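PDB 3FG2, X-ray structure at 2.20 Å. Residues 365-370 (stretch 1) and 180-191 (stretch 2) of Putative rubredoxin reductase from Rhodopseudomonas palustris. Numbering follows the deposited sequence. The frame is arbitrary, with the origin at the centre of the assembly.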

# COMPACT_ATOMS: atom_id res chain seq x y z
N ILE A 365 -5.21 0.21 17.21
CA ILE A 365 -6.25 1.22 17.30
C ILE A 365 -6.61 1.71 15.91
O ILE A 365 -5.74 2.15 15.15
CB ILE A 365 -5.82 2.46 18.09
CG1 ILE A 365 -5.35 2.08 19.49
CG2 ILE A 365 -6.99 3.42 18.20
CD1 ILE A 365 -4.93 3.29 20.33
N GLU A 366 -7.90 1.64 15.59
CA GLU A 366 -8.42 2.08 14.30
C GLU A 366 -9.24 3.32 14.62
O GLU A 366 -10.32 3.23 15.20
CB GLU A 366 -9.31 0.99 13.71
CG GLU A 366 -8.66 -0.39 13.65
CD GLU A 366 -9.69 -1.49 13.46
OE1 GLU A 366 -10.61 -1.60 14.31
OE2 GLU A 366 -9.58 -2.25 12.47
N SER A 367 -8.73 4.49 14.23
CA SER A 367 -9.39 5.76 14.52
C SER A 367 -10.01 6.46 13.33
O SER A 367 -9.35 6.68 12.32
CB SER A 367 -8.38 6.71 15.17
OG SER A 367 -7.73 6.10 16.27
N VAL A 368 -11.28 6.82 13.45
CA VAL A 368 -11.99 7.53 12.39
C VAL A 368 -12.11 8.99 12.81
O VAL A 368 -12.76 9.30 13.81
CB VAL A 368 -13.40 6.96 12.15
CG1 VAL A 368 -14.19 7.90 11.24
CG2 VAL A 368 -13.31 5.59 11.53
N ASN A 369 -11.49 9.88 12.03
CA ASN A 369 -11.51 11.32 12.33
C ASN A 369 -11.23 11.58 13.81
O ASN A 369 -11.94 12.34 14.47
CB ASN A 369 -12.87 11.92 11.96
CG ASN A 369 -13.30 11.61 10.54
OD1 ASN A 369 -12.53 11.79 9.58
ND2 ASN A 369 -14.54 11.14 10.40
N ARG A 370 -10.18 10.95 14.33
CA ARG A 370 -9.83 11.11 15.74
C ARG A 370 -8.32 10.96 15.89
O ARG A 370 -7.83 9.97 16.43
CB ARG A 370 -10.54 10.03 16.56
CG ARG A 370 -10.91 10.44 17.98
CD ARG A 370 -11.70 9.34 18.64
NE ARG A 370 -12.69 9.87 19.58
CZ ARG A 370 -12.44 10.21 20.83
NH1 ARG A 370 -11.21 10.08 21.33
NH2 ARG A 370 -13.41 10.68 21.59
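Stretch 2, residues 180-191: RVVTPEISSYFH

Stretch 2 enters as a loop through R180, V181, V182 and T183, then becomes a helix from P184 that continues beyond H191. It lies along the strand running through I365 to V368 in nearly the same N-to-C direction: the axes cross at 17° and approach to 9.9 Å, with E366 and I186 nearest in register, CA to CA 7.6 Å. The strand's alternation decides what meets the helix.

I365 is out of reach. E366 points toward stretch 2 and, with chi1 m and chi2 t, carries its carboxylate to the start of the helix. There OE2 of E366 accepts a hydrogen bond from the backbone N of T183 at 2.9 Å, so an acid from a distant part of the chain satisfies an amide just before the first turn. A water donates to OE2 of E366 and to O of V181, its oxygen 2.8 Å from each, tying in the loop. OE1 of E366 stands 2.6 Å from OG1 of T183, which is also 2.8 Å from OE1 of E185, and which carboxylate receives its proton is open. T183 holds the N-cap position, yet its side chain makes no capping bond. OE1 of E366 also packs 3.6 Å from CG1 of I186.

S367 turns away, leaving the next contact to V368, the apolar counterpart of the buried acid. CG2 of V368 sits 4.2 Å from CD1 of I186 and 4.0 Å from CE1 of F190, while CG1 of V368 reaches CE2 of Y189 at 3.6 Å. I186 and Y189, one turn apart, both point toward the strand; F190 starts sideways but brings its ring end nearer.

N369 leaves the strand with positive phi and only brushes the helix, ND2 of N369 being 3.9 Å from OH of Y189. The rule is compact: one acid for the helix start, one valine for its flank.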

# COMPACT_ATOMS: atom_id res chain seq x y z
N ARG A 180 -9.99 -7.67 4.90
CA ARG A 180 -8.60 -8.09 5.03
C ARG A 180 -7.79 -7.18 5.96
O ARG A 180 -6.73 -7.59 6.45
CB ARG A 180 -7.94 -8.10 3.64
CG ARG A 180 -6.45 -8.42 3.61
CD ARG A 180 -6.17 -9.88 3.95
NE ARG A 180 -5.68 -10.04 5.32
CZ ARG A 180 -4.41 -9.97 5.68
NH1 ARG A 180 -3.46 -9.75 4.77
NH2 ARG A 180 -4.07 -10.11 6.95
N VAL A 181 -8.29 -5.98 6.24
CA VAL A 181 -7.53 -5.04 7.06
C VAL A 181 -8.14 -4.33 8.27
O VAL A 181 -7.40 -3.76 9.06
CB VAL A 181 -6.90 -3.96 6.15
CG1 VAL A 181 -5.84 -4.57 5.25
CG2 VAL A 181 -7.99 -3.31 5.30
N VAL A 182 -9.46 -4.34 8.42
CA VAL A 182 -10.09 -3.67 9.56
C VAL A 182 -11.11 -4.56 10.25
O VAL A 182 -11.57 -5.55 9.66
CB VAL A 182 -10.80 -2.35 9.15
CG1 VAL A 182 -9.85 -1.45 8.39
CG2 VAL A 182 -12.04 -2.66 8.30
N THR A 183 -11.47 -4.22 11.49
CA THR A 183 -12.47 -5.00 12.23
C THR A 183 -13.89 -4.55 11.82
O THR A 183 -14.07 -3.46 11.28
CB THR A 183 -12.27 -4.87 13.77
OG1 THR A 183 -12.38 -3.49 14.17
CG2 THR A 183 -10.90 -5.40 14.17
N PRO A 184 -14.90 -5.40 12.07
CA PRO A 184 -16.30 -5.11 11.72
C PRO A 184 -16.86 -3.72 12.02
O PRO A 184 -17.62 -3.18 11.22
CB PRO A 184 -17.07 -6.21 12.45
CG PRO A 184 -16.10 -7.36 12.42
CD PRO A 184 -14.80 -6.67 12.80
N GLU A 185 -16.52 -3.14 13.17
CA GLU A 185 -17.04 -1.82 13.51
C GLU A 185 -16.60 -0.76 12.50
O GLU A 185 -17.32 0.21 12.26
CB GLU A 185 -16.61 -1.40 14.92
CG GLU A 185 -16.91 -2.43 16.01
CD GLU A 185 -15.98 -3.66 15.94
OE1 GLU A 185 -14.79 -3.51 15.55
OE2 GLU A 185 -16.44 -4.77 16.28
N ILE A 186 -15.42 -0.92 11.93
CA ILE A 186 -14.94 0.03 10.93
C ILE A 186 -15.66 -0.19 9.60
O ILE A 186 -16.09 0.77 8.96
CB ILE A 186 -13.41 -0.09 10.72
CG1 ILE A 186 -12.67 0.20 12.04
CG2 ILE A 186 -12.94 0.88 9.65
CD1 ILE A 186 -13.01 1.55 12.65
N SER A 187 -15.81 -1.45 9.20
CA SER A 187 -16.50 -1.76 7.96
C SER A 187 -17.91 -1.20 8.01
O SER A 187 -18.36 -0.53 7.08
CB SER A 187 -16.58 -3.27 7.74
OG SER A 187 -15.30 -3.85 7.74
N SER A 188 -18.61 -1.48 9.11
CA SER A 188 -19.97 -1.01 9.30
C SER A 188 -20.07 0.51 9.10
O SER A 188 -20.90 0.98 8.32
CB SER A 188 -20.46 -1.39 10.69
OG SER A 188 -21.77 -0.93 10.93
N TYR A 189 -19.23 1.26 9.80
CA TYR A 189 -19.25 2.72 9.70
C TYR A 189 -19.11 3.19 8.25
O TYR A 189 -19.89 4.01 7.76
CB TYR A 189 -18.10 3.35 10.52
CG TYR A 189 -17.97 4.85 10.32
CD1 TYR A 189 -18.88 5.73 10.92
CD2 TYR A 189 -16.99 5.38 9.48
CE1 TYR A 189 -18.81 7.11 10.69
CE2 TYR A 189 -16.91 6.76 9.24
CZ TYR A 189 -17.83 7.62 9.85
OH TYR A 189 -17.75 8.98 9.61
N PHE A 190 -18.11 2.66 7.56
CA PHE A 190 -17.88 3.05 6.18
C PHE A 190 -18.94 2.55 5.23
O PHE A 190 -19.18 3.15 4.17
CB PHE A 190 -16.48 2.63 5.74
CG PHE A 190 -15.41 3.54 6.24
CD1 PHE A 190 -14.60 3.18 7.31
CD2 PHE A 190 -15.26 4.82 5.69
CE1 PHE A 190 -13.65 4.07 7.82
CE2 PHE A 190 -14.31 5.72 6.20
CZ PHE A 190 -13.51 5.35 7.26
N HIS A 191 -19.59 1.45 5.58
CA HIS A 191 -20.65 0.93 4.74
C HIS A 191 -21.79 1.95 4.79
O HIS A 191 -22.40 2.26 3.78
CB HIS A 191 -21.16 -0.42 5.24
CG HIS A 191 -22.46 -0.83 4.62
ND1 HIS A 191 -23.67 -0.31 5.03
CD2 HIS A 191 -22.74 -1.65 3.58
CE1 HIS A 191 -24.64 -0.79 4.27
NE2 HIS A 191 -24.10 -1.61 3.39
O HOH W 1 -6.95 -2.71 11.57